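Local atomic coordinates of extracellular solute-binding protein, family 1 (Bifidobacterium longum subsp. infantis ATCC 15697, PDB entry 3QUF), a protein that probably binds a small solute, most likely a sugar, outside the cell membrane and delivers it to an ABC-type importer, as its family relatives do. Residues Lys215-Lys220 with Ala403-Trp408; Glu180-Gln185 with Ala385-Ile390; Phe303-Arg308 with Ala316-Leu321; Ile32-Tyr37 with Leu59-Gly64. All blocks are in the same frame, centred on the assembly; numbering follows the deposited sequence. Where two conformers were deposited one is given.

Contact 1: residues Lys215-Lys220 with Ala403-Trp408; sequences KSTFTK and ALDAKW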
# COMPACT_ATOMS: atom_id res chain seq x y z
N LYS A 215 0.59 -9.54 -20.97
CA LYS A 215 1.62 -10.57 -21.22
C LYS A 215 1.39 -11.83 -20.38
O LYS A 215 1.96 -12.90 -20.67
CB LYS A 215 3.02 -10.01 -20.92
CG LYS A 215 3.42 -8.74 -21.71
CD LYS A 215 3.98 -9.09 -23.04
CE LYS A 215 4.27 -7.87 -23.88
NZ LYS A 215 4.84 -8.33 -25.17
N SER A 216 0.57 -11.72 -19.34
CA SER A 216 0.19 -12.87 -18.54
C SER A 216 -1.26 -12.70 -18.07
O SER A 216 -1.95 -11.75 -18.45
CB SER A 216 1.13 -13.01 -17.33
OG SER A 216 0.96 -14.29 -16.74
N THR A 217 -1.69 -13.62 -17.23
CA THR A 217 -3.06 -13.69 -16.76
C THR A 217 -3.09 -14.06 -15.28
O THR A 217 -2.13 -14.56 -14.74
CB THR A 217 -3.88 -14.75 -17.53
OG1 THR A 217 -3.35 -16.07 -17.28
CG2 THR A 217 -3.91 -14.41 -19.04
N PHE A 218 -4.22 -13.81 -14.63
CA PHE A 218 -4.43 -14.31 -13.27
C PHE A 218 -4.34 -15.84 -13.23
O PHE A 218 -3.81 -16.43 -12.29
CB PHE A 218 -5.76 -13.82 -12.71
CG PHE A 218 -5.83 -12.33 -12.52
CD1 PHE A 218 -5.25 -11.74 -11.41
CD2 PHE A 218 -6.48 -11.51 -13.45
CE1 PHE A 218 -5.28 -10.39 -11.25
CE2 PHE A 218 -6.50 -10.15 -13.29
CZ PHE A 218 -5.92 -9.57 -12.17
N THR A 219 -4.89 -16.52 -14.24
CA THR A 219 -4.79 -17.96 -14.30
C THR A 219 -3.36 -18.45 -14.30
O THR A 219 -3.05 -19.43 -13.64
CB THR A 219 -5.54 -18.51 -15.52
OG1 THR A 219 -6.92 -18.17 -15.36
CG2 THR A 219 -5.39 -20.04 -15.62
N LYS A 220 -2.49 -17.76 -15.03
CA LYS A 220 -1.06 -18.17 -15.04
C LYS A 220 -0.37 -17.89 -13.71
O LYS A 220 0.33 -18.75 -13.16
CB LYS A 220 -0.29 -17.50 -16.18
CG LYS A 220 -0.61 -18.06 -17.59
CD LYS A 220 0.13 -17.23 -18.68
CE LYS A 220 -0.57 -17.22 -20.07
NZ LYS A 220 -0.41 -15.89 -20.81
N ALA A 403 -11.98 -16.70 -12.44
CA ALA A 403 -12.99 -15.65 -12.20
C ALA A 403 -12.41 -14.24 -12.28
O ALA A 403 -13.02 -13.32 -12.84
CB ALA A 403 -13.69 -15.86 -10.88
N LEU A 404 -11.22 -14.05 -11.73
CA LEU A 404 -10.52 -12.79 -11.86
C LEU A 404 -10.19 -12.45 -13.32
O LEU A 404 -10.39 -11.33 -13.74
CB LEU A 404 -9.25 -12.77 -11.00
CG LEU A 404 -9.49 -12.68 -9.48
CD1 LEU A 404 -8.18 -12.83 -8.73
CD2 LEU A 404 -10.15 -11.37 -9.09
N ASP A 405 -9.71 -13.43 -14.10
CA ASP A 405 -9.45 -13.20 -15.53
C ASP A 405 -10.75 -12.80 -16.27
O ASP A 405 -10.74 -11.86 -17.07
CB ASP A 405 -8.85 -14.45 -16.17
CG ASP A 405 -7.33 -14.49 -16.05
OD1 ASP A 405 -6.70 -13.42 -16.07
OD2 ASP A 405 -6.76 -15.61 -16.01
N ALA A 406 -11.83 -13.51 -15.96
CA ALA A 406 -13.14 -13.28 -16.58
C ALA A 406 -13.59 -11.87 -16.29
O ALA A 406 -14.05 -11.15 -17.19
CB ALA A 406 -14.19 -14.30 -16.08
N LYS A 407 -13.45 -11.44 -15.04
CA LYS A 407 -13.82 -10.09 -14.67
C LYS A 407 -12.92 -9.01 -15.33
O LYS A 407 -13.40 -8.05 -15.90
CB LYS A 407 -13.76 -9.95 -13.13
CG LYS A 407 -14.39 -8.71 -12.60
CD LYS A 407 -15.84 -8.65 -12.99
CE LYS A 407 -16.72 -8.15 -11.89
NZ LYS A 407 -18.08 -8.66 -12.14
N TRP A 408 -11.63 -9.21 -15.27
CA TRP A 408 -10.66 -8.30 -15.88
C TRP A 408 -10.90 -8.11 -17.38
O TRP A 408 -10.80 -6.99 -17.90
CB TRP A 408 -9.25 -8.86 -15.65
CG TRP A 408 -8.15 -7.96 -16.13
CD1 TRP A 408 -7.38 -8.13 -17.24
CD2 TRP A 408 -7.73 -6.76 -15.53
NE1 TRP A 408 -6.49 -7.10 -17.35
CE2 TRP A 408 -6.68 -6.25 -16.30
CE3 TRP A 408 -8.11 -6.08 -14.36
CZ2 TRP A 408 -6.04 -5.07 -15.98
CZ3 TRP A 408 -7.45 -4.91 -14.05
CH2 TRP A 408 -6.44 -4.41 -14.86
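The carboxylate of Asp405 reaches from its helix to the start of helix 218-221 and takes three hydrogen bonds there. OD1 accepts from Phe218 N at 2.9 Å on its syn side, bent at the hydrogen to 143°. OD2 has two donors in Thr219: the hydroxyl OG1, only 2.6 Å from OD2 and lying on its anti lone pair, and the backbone N at 2.7 Å, which comes from above the carboxylate plane. With both oxygens held, the group can hardly rotate, and the N-H groups of the first helical turn would probably help stabilise its negative charge. Beside it, the Phe218 ring packs on the same helix. Leu404 CB sits over one face, 3.8 Å from Phe218 CG, while the ring's edge is turned to the face of Trp408 in a T-shaped pair with planes at 76°. Thr217 sets the helix start in place as its N-cap: OG1, between backbone N and carbonyl carbon (chi1 64°), accepts from Lys220 N at 2.9 Å. Further out, Trp222 meets Phe218 edge-to-face, and Trp372 also touches it. Helix 209-212 packs on Phe218 through Ile211 and Trp212, and helix 376-391 lies against Leu404 through Met379.

Contact 2: residues Glu180-Gln185 with Ala385-Ile390; sequences EDFNTQ and AQQQKI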
# COMPACT_ATOMS: atom_id res chain seq x y z
N GLU A 180 -7.81 -13.28 9.86
CA GLU A 180 -7.63 -12.14 8.97
C GLU A 180 -8.94 -11.52 8.53
O GLU A 180 -9.94 -12.21 8.43
CB GLU A 180 -6.85 -12.59 7.77
CG GLU A 180 -6.33 -11.46 6.91
CD GLU A 180 -5.23 -11.92 5.95
OE1 GLU A 180 -5.23 -13.11 5.56
OE2 GLU A 180 -4.40 -11.09 5.60
N ASP A 181 -8.92 -10.22 8.34
CA ASP A 181 -10.05 -9.48 7.80
C ASP A 181 -10.09 -9.69 6.27
O ASP A 181 -9.25 -9.18 5.58
CB ASP A 181 -9.88 -8.00 8.14
CG ASP A 181 -10.97 -7.11 7.55
OD1 ASP A 181 -12.14 -7.57 7.40
OD2 ASP A 181 -10.64 -5.94 7.24
N PHE A 182 -11.02 -10.53 5.79
CA PHE A 182 -11.25 -10.76 4.34
C PHE A 182 -12.38 -9.88 3.72
O PHE A 182 -12.73 -10.08 2.55
CB PHE A 182 -11.63 -12.22 4.08
CG PHE A 182 -10.67 -13.20 4.63
CD1 PHE A 182 -9.30 -13.04 4.43
CD2 PHE A 182 -11.11 -14.30 5.33
CE1 PHE A 182 -8.39 -13.96 4.94
CE2 PHE A 182 -10.21 -15.23 5.85
CZ PHE A 182 -8.85 -15.06 5.65
N ASN A 183 -12.93 -8.94 4.49
CA ASN A 183 -14.21 -8.28 4.15
C ASN A 183 -14.11 -7.05 3.31
O ASN A 183 -14.97 -6.79 2.49
CB ASN A 183 -14.95 -7.84 5.43
CG ASN A 183 -15.50 -8.98 6.19
OD1 ASN A 183 -15.45 -10.13 5.73
ND2 ASN A 183 -16.04 -8.70 7.37
N THR A 184 -13.05 -6.28 3.57
CA THR A 184 -12.90 -4.90 3.10
C THR A 184 -11.86 -4.73 2.01
O THR A 184 -11.84 -3.73 1.31
CB THR A 184 -12.42 -4.02 4.25
OG1 THR A 184 -11.34 -4.68 4.92
CG2 THR A 184 -13.56 -3.76 5.23
N GLN A 185 -10.96 -5.71 1.89
CA GLN A 185 -9.90 -5.63 0.92
C GLN A 185 -9.34 -7.01 0.63
O GLN A 185 -9.61 -7.97 1.37
CB GLN A 185 -8.79 -4.71 1.44
CG GLN A 185 -8.26 -5.17 2.76
CD GLN A 185 -7.19 -4.26 3.35
OE1 GLN A 185 -6.82 -3.23 2.77
NE2 GLN A 185 -6.68 -4.65 4.50
N ALA A 385 -14.63 -11.53 -2.93
CA ALA A 385 -15.58 -12.64 -3.10
C ALA A 385 -14.85 -13.97 -3.31
O ALA A 385 -15.16 -14.95 -2.65
CB ALA A 385 -16.54 -12.33 -4.26
N GLN A 386 -13.82 -13.98 -4.16
CA GLN A 386 -13.13 -15.23 -4.47
C GLN A 386 -12.32 -15.72 -3.28
O GLN A 386 -12.30 -16.93 -3.00
CB GLN A 386 -12.22 -15.08 -5.68
CG GLN A 386 -12.92 -14.70 -6.98
CD GLN A 386 -14.07 -15.61 -7.31
OE1 GLN A 386 -13.94 -16.82 -7.26
NE2 GLN A 386 -15.20 -15.03 -7.64
N GLN A 387 -11.66 -14.81 -2.55
CA GLN A 387 -10.81 -15.27 -1.46
C GLN A 387 -11.65 -15.91 -0.36
O GLN A 387 -11.27 -16.92 0.25
CB GLN A 387 -9.92 -14.14 -0.94
CG GLN A 387 -10.57 -13.15 -0.06
CD GLN A 387 -9.70 -11.89 0.12
OE1 GLN A 387 -8.61 -11.79 -0.44
NE2 GLN A 387 -10.23 -10.91 0.89
N GLN A 388 -12.83 -15.32 -0.11
CA GLN A 388 -13.73 -15.89 0.87
C GLN A 388 -14.19 -17.32 0.45
O GLN A 388 -14.22 -18.24 1.27
CB GLN A 388 -14.91 -14.95 1.12
CG GLN A 388 -14.58 -13.63 1.82
CD GLN A 388 -15.76 -12.66 1.83
OE1 GLN A 388 -16.85 -13.03 1.42
NE2 GLN A 388 -15.54 -11.44 2.29
N LYS A 389 -14.52 -17.50 -0.83
CA LYS A 389 -14.92 -18.82 -1.34
C LYS A 389 -13.79 -19.84 -1.25
O LYS A 389 -14.03 -21.01 -1.01
CB LYS A 389 -15.41 -18.73 -2.78
CG LYS A 389 -16.70 -17.97 -2.90
CD LYS A 389 -17.21 -17.82 -4.36
CE LYS A 389 -18.21 -16.65 -4.44
NZ LYS A 389 -18.54 -16.16 -5.83
N ILE A 390 -12.55 -19.40 -1.46
CA ILE A 390 -11.42 -20.32 -1.29
C ILE A 390 -11.31 -20.76 0.15
O ILE A 390 -11.16 -21.98 0.43
CB ILE A 390 -10.08 -19.70 -1.68
CG1 ILE A 390 -9.98 -19.54 -3.19
CG2 ILE A 390 -8.89 -20.55 -1.12
CD1 ILE A 390 -8.86 -18.62 -3.60
O HOH W 1 -17.10 -8.97 2.20
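Gln387 and Gln388, neighbours on helix 376-391, both reach the carbonyl oxygen of Phe182 with their side-chain amides. Along Gln387, CB carries CG into the position between backbone N and carbonyl carbon (chi1 77°), and from there the chain runs extended toward the loop. CD comes within 4.1 Å of Gln185 O without bonding. At the tip NE2 gives one hydrogen to Phe182 O at 3.1 Å and the other to Gln185 O at 3.0 Å, with both acceptors close to the plane of the amide. OE1 accepts from the backbone N of Ala187, so the whole amide is gripped and its flip state fixed. Gln388 adds a second bond to Phe182 O, its NE2 lying 3.1 Å away and well above the carbonyl plane, on the opposite face from Gln387 NE2. The same NE2 donates to a water that in turn donates to Asn183 O. Phe182 CB also packs 4.0 Å from Gln388 CG. Asn183 ND2 turns elsewhere, to Gly244 O. Glutamine amides bound to main-chain carbonyls thus hold the irregular loop between strand 176-178 and helix 188-199 against helix 376-391, in place of regular secondary-structure bonds.

Contact 3: residues Phe303-Arg308 with Ala316-Leu321; sequences FAIASR and AAKKFL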
# COMPACT_ATOMS: atom_id res chain seq x y z
N PHE A 303 1.76 13.22 -6.12
CA PHE A 303 1.53 14.62 -6.43
C PHE A 303 1.82 14.90 -7.88
O PHE A 303 2.82 14.43 -8.40
CB PHE A 303 2.41 15.50 -5.54
CG PHE A 303 2.06 15.42 -4.09
CD1 PHE A 303 2.42 14.31 -3.34
CD2 PHE A 303 1.30 16.41 -3.49
CE1 PHE A 303 2.02 14.21 -1.99
CE2 PHE A 303 0.92 16.30 -2.16
CZ PHE A 303 1.28 15.20 -1.43
N ALA A 304 0.97 15.68 -8.51
CA ALA A 304 1.05 15.98 -9.93
C ALA A 304 0.80 17.46 -10.17
O ALA A 304 0.21 18.18 -9.33
CB ALA A 304 0.02 15.13 -10.68
N ILE A 305 1.29 17.94 -11.31
CA ILE A 305 1.12 19.31 -11.75
C ILE A 305 0.22 19.30 -13.02
O ILE A 305 0.32 18.41 -13.86
CB ILE A 305 2.51 19.96 -12.05
CG1 ILE A 305 3.38 19.97 -10.80
CG2 ILE A 305 2.34 21.36 -12.63
CD1 ILE A 305 4.82 20.46 -11.00
N ALA A 306 -0.62 20.32 -13.17
CA ALA A 306 -1.51 20.47 -14.33
C ALA A 306 -0.68 20.75 -15.58
O ALA A 306 0.16 21.66 -15.59
CB ALA A 306 -2.47 21.63 -14.12
N SER A 307 -0.97 20.02 -16.65
CA SER A 307 -0.40 20.39 -17.94
C SER A 307 -1.00 21.68 -18.49
O SER A 307 -0.34 22.39 -19.26
CB SER A 307 -0.53 19.24 -18.92
OG SER A 307 -1.90 18.96 -19.08
N ARG A 308 -2.24 21.98 -18.12
CA ARG A 308 -2.92 23.20 -18.52
C ARG A 308 -2.78 24.25 -17.42
O ARG A 308 -3.64 24.40 -16.53
CB ARG A 308 -4.40 22.93 -18.83
CG ARG A 308 -5.19 24.16 -19.25
CD ARG A 308 -6.16 23.86 -20.31
NE ARG A 308 -7.11 22.85 -19.88
CZ ARG A 308 -8.22 23.13 -19.21
NH1 ARG A 308 -9.02 22.12 -18.86
NH2 ARG A 308 -8.55 24.37 -18.89
N ALA A 316 6.22 27.53 -10.37
CA ALA A 316 5.91 27.65 -8.96
C ALA A 316 5.48 26.29 -8.38
O ALA A 316 5.84 25.95 -7.24
CB ALA A 316 4.80 28.71 -8.73
N ALA A 317 4.68 25.54 -9.13
CA ALA A 317 4.25 24.21 -8.71
C ALA A 317 5.42 23.25 -8.55
O ALA A 317 5.45 22.44 -7.60
CB ALA A 317 3.17 23.67 -9.69
N LYS A 318 6.40 23.36 -9.44
CA LYS A 318 7.62 22.57 -9.30
C LYS A 318 8.36 22.91 -7.99
O LYS A 318 8.95 22.02 -7.37
CB LYS A 318 8.54 22.76 -10.50
CG LYS A 318 7.96 22.11 -11.76
CD LYS A 318 8.86 22.34 -12.99
CE LYS A 318 8.30 21.74 -14.26
NZ LYS A 318 9.12 22.15 -15.45
N LYS A 319 8.35 24.19 -7.60
CA LYS A 319 8.94 24.56 -6.30
C LYS A 319 8.19 23.92 -5.12
O LYS A 319 8.80 23.54 -4.12
CB LYS A 319 9.00 26.08 -6.13
CG LYS A 319 10.07 26.72 -6.98
CD LYS A 319 10.18 28.22 -6.66
CE LYS A 319 11.26 28.93 -7.48
NZ LYS A 319 11.64 30.24 -6.84
N PHE A 320 6.88 23.77 -5.23
CA PHE A 320 6.11 23.09 -4.21
C PHE A 320 6.44 21.60 -4.13
O PHE A 320 6.72 21.08 -3.05
CB PHE A 320 4.62 23.27 -4.42
CG PHE A 320 3.79 22.65 -3.34
CD1 PHE A 320 3.77 23.17 -2.06
CD2 PHE A 320 3.05 21.51 -3.60
CE1 PHE A 320 3.03 22.57 -1.08
CE2 PHE A 320 2.27 20.92 -2.63
CZ PHE A 320 2.26 21.43 -1.38
N LEU A 321 6.55 20.94 -5.29
CA LEU A 321 6.97 19.52 -5.31
C LEU A 321 8.37 19.35 -4.76
O LEU A 321 8.63 18.41 -4.01
CB LEU A 321 6.78 18.92 -6.70
CG LEU A 321 5.37 18.33 -6.94
CD1 LEU A 321 4.29 19.30 -6.94
CD2 LEU A 321 5.33 17.54 -8.29
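A strand followed by a helix that doubles back alongside it is the unit here: helix 311-324 returns antiparallel to the end of strand 295-305, the short segments running at 167° with axes 9.1 Å apart. No hydrogen bond crosses between them, and the contact is made by hydrocarbon packing. Ile305 carries it, set against the helix between Ala317, Lys318 and Leu321. Its CG2 branch, anti to the backbone N, meets Ala317 CB at 3.8 Å. The other branch, CG1, lies beside the backbone N (chi1 -60°) and extends to CD1, which touches Lys318 CG at 3.6 Å, the two side chains crossing at about a right angle. On the way CG1 passes 4.0 Å from Leu321 CD2. The small Ala317 lets the isoleucine come close to the helix backbone, its CD1 lying 3.8 Å from Ala317 C. One turn later Leu321 bridges two strand residues, with CD2 4.0 Å from Phe303 O and CG 4.3 Å from Phe303 CB. Only the aliphatic part of Lys318 takes part; its extended chain carries NZ on to a salt bridge with Glu109. Phe111, from a loop, packs on Lys318 and Leu321. Ala304, pointing away from the helix, meets Phe87 of strand 86-89. That strand pairs antiparallel with 295-305 and also supplies Ile86, against which Ala317 and Phe320 pack. Phe320 then reaches Leu59 of strand 57-63 and Phe34 of strand 30-36, and through these three strands the helix packs on one face of the sheet.

Contact 4: residues Ile32-Tyr37 with Leu59-Gly64; sequences ISFYSY and LDVQYG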
# COMPACT_ATOMS: atom_id res chain seq x y z
N ILE A 32 -0.90 30.13 -7.52
CA ILE A 32 -1.20 28.74 -7.90
C ILE A 32 -2.23 28.13 -6.95
O ILE A 32 -2.46 28.69 -5.86
CB ILE A 32 0.04 27.85 -7.96
CG1 ILE A 32 0.85 27.85 -6.64
CG2 ILE A 32 0.92 28.33 -9.14
CD1 ILE A 32 2.02 26.85 -6.62
N SER A 33 -2.88 27.06 -7.40
CA SER A 33 -3.86 26.36 -6.60
C SER A 33 -3.48 24.91 -6.41
O SER A 33 -2.76 24.32 -7.22
CB SER A 33 -5.25 26.46 -7.23
OG SER A 33 -5.18 26.01 -8.56
N PHE A 34 -3.96 24.33 -5.32
CA PHE A 34 -3.71 22.93 -4.98
C PHE A 34 -5.02 22.36 -4.53
O PHE A 34 -5.62 22.91 -3.59
CB PHE A 34 -2.66 22.87 -3.88
CG PHE A 34 -2.37 21.49 -3.29
CD1 PHE A 34 -2.57 20.31 -3.97
CD2 PHE A 34 -1.84 21.42 -2.00
CE1 PHE A 34 -2.29 19.07 -3.36
CE2 PHE A 34 -1.58 20.20 -1.40
CZ PHE A 34 -1.80 19.05 -2.05
N TYR A 35 -5.55 21.38 -5.25
CA TYR A 35 -6.75 20.67 -4.81
C TYR A 35 -6.24 19.40 -4.19
O TYR A 35 -5.78 18.49 -4.88
CB TYR A 35 -7.70 20.38 -5.96
CG TYR A 35 -9.02 19.80 -5.48
CD1 TYR A 35 -9.71 20.39 -4.44
CD2 TYR A 35 -9.56 18.69 -6.05
CE1 TYR A 35 -10.93 19.87 -3.99
CE2 TYR A 35 -10.78 18.16 -5.61
CZ TYR A 35 -11.44 18.75 -4.57
OH TYR A 35 -12.66 18.30 -4.12
N SER A 36 -6.28 19.35 -2.86
CA SER A 36 -5.59 18.33 -2.07
C SER A 36 -6.48 17.15 -1.61
O SER A 36 -7.56 17.36 -1.06
CB SER A 36 -5.00 18.99 -0.83
OG SER A 36 -4.37 18.04 0.03
N TYR A 37 -6.03 15.95 -1.88
CA TYR A 37 -6.64 14.73 -1.33
C TYR A 37 -6.49 14.69 0.19
O TYR A 37 -7.32 14.15 0.93
CB TYR A 37 -5.97 13.53 -1.93
CG TYR A 37 -6.34 12.21 -1.35
CD1 TYR A 37 -7.51 11.58 -1.72
CD2 TYR A 37 -5.56 11.64 -0.39
CE1 TYR A 37 -7.84 10.34 -1.18
CE2 TYR A 37 -5.87 10.40 0.16
CZ TYR A 37 -7.01 9.78 -0.23
OH TYR A 37 -7.33 8.56 0.33
N LEU A 59 -0.26 30.36 -2.66
CA LEU A 59 -0.87 29.04 -2.82
C LEU A 59 -2.28 29.01 -2.23
O LEU A 59 -2.46 29.30 -1.04
CB LEU A 59 0.04 28.00 -2.21
CG LEU A 59 -0.38 26.54 -2.27
CD1 LEU A 59 -0.59 26.10 -3.71
CD2 LEU A 59 0.64 25.56 -1.58
N ASP A 60 -3.27 28.77 -3.07
CA ASP A 60 -4.68 28.63 -2.65
C ASP A 60 -4.96 27.14 -2.59
O ASP A 60 -4.92 26.45 -3.61
CB ASP A 60 -5.61 29.30 -3.67
CG ASP A 60 -7.10 29.14 -3.32
OD1 ASP A 60 -7.44 28.98 -2.13
OD2 ASP A 60 -7.94 29.20 -4.24
N VAL A 61 -5.25 26.64 -1.39
CA VAL A 61 -5.48 25.23 -1.17
C VAL A 61 -6.92 24.94 -0.86
O VAL A 61 -7.52 25.62 -0.01
CB VAL A 61 -4.59 24.67 -0.04
CG1 VAL A 61 -4.73 23.13 0.08
CG2 VAL A 61 -3.15 25.04 -0.27
N GLN A 62 -7.49 23.97 -1.58
CA GLN A 62 -8.76 23.36 -1.26
C GLN A 62 -8.60 21.90 -0.90
O GLN A 62 -7.72 21.18 -1.38
CB GLN A 62 -9.75 23.57 -2.39
CG GLN A 62 -9.92 25.06 -2.70
CD GLN A 62 -11.30 25.45 -3.21
OE1 GLN A 62 -11.62 25.26 -4.37
NE2 GLN A 62 -12.13 26.04 -2.31
N TYR A 63 -9.44 21.45 0.02
CA TYR A 63 -9.25 20.12 0.64
C TYR A 63 -10.43 19.22 0.25
O TYR A 63 -11.60 19.65 0.25
CB TYR A 63 -9.06 20.29 2.16
CG TYR A 63 -7.87 21.18 2.60
CD1 TYR A 63 -6.65 20.63 2.84
CD2 TYR A 63 -8.00 22.58 2.82
CE1 TYR A 63 -5.54 21.40 3.24
CE2 TYR A 63 -6.86 23.36 3.23
CZ TYR A 63 -5.64 22.75 3.43
OH TYR A 63 -4.48 23.44 3.83
N GLY A 64 -10.15 17.98 -0.17
CA GLY A 64 -11.18 17.01 -0.48
C GLY A 64 -11.91 16.64 0.81
O GLY A 64 -11.32 16.69 1.91
O HOH W 2 -13.86 19.56 -2.14
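Phe34 and Val61 lie side by side on one face of a parallel strand pair, ring atom CD2 4.0 Å from Val61 CG1. One face of the Phe34 ring is overlain toward its rim by Ser36 CB from its own strand, and Val61 CG1 likewise sits over one face of the Tyr63 ring. The Tyr35 ring belongs to the other face of the sheet. Gln62 CB lies at its edge, 3.8 Å from CD1, as does a water that is 2.6 Å from Tyr35 OH and donates to Tyr63 O. Tyr70 stacks with this ring, Arg77 makes a cation-pi contact with it, and Thr73 OG1 is hydrogen-bonded to its OH. Back with Phe34, Leu59 swings CD1 across to Ile32 CG1 at 3.7 Å and to Phe34 CB; CG anti to the backbone N (chi1 -180°) carries it there. Between the two faces runs the parallel ladder. Asp60 N donates to Ile32 O and Phe34 N to Asp60 O, then Gln62 N to Phe34 O and Ser36 N to Gln62 O, and Gly64 N closes the series on Ser36 O at 2.8 Å. Strands 30-36 and 57-63, joined by helix 40-53, form a beta-alpha-beta unit. The chemistry divides by face: Ile32, Phe34, Leu59 and Val61 form a mainly apolar side, with Ser36 and Tyr63 at its end, that meets Val47 of helix 40-53 and Phe320 of helix 311-324. Ser33, Tyr35, Asp60 and Gln62 give a more polar one toward helix 67-79, where Gln62 OE1 accepts from Arg77. Five regular backbone bonds keep the two strands in register.

Contacts 3 and 4 share one sheet and touch directly, Phe303 and Phe320 meeting Phe34 and Leu59. Contact 3 is buried and held by hydrocarbon packing, without a hydrogen bond between its segments, while contact 4, with its backbone ladder, reaches the surface through Asp60 and Gln62. Contacts 1 and 2, both partly buried, lie far from these, their centres 36 to 39 Å from those of contacts 3 and 4. They meet each other where Ala403 packs on Gln386, joining the successive helices 397-408 and 376-391. In both, side chains of a late helix bind mainly backbone groups of an earlier segment, but with reversed polarity: a carboxylate accepts from a helix start in contact 1, and amides donate to loop carbonyls in contact 2.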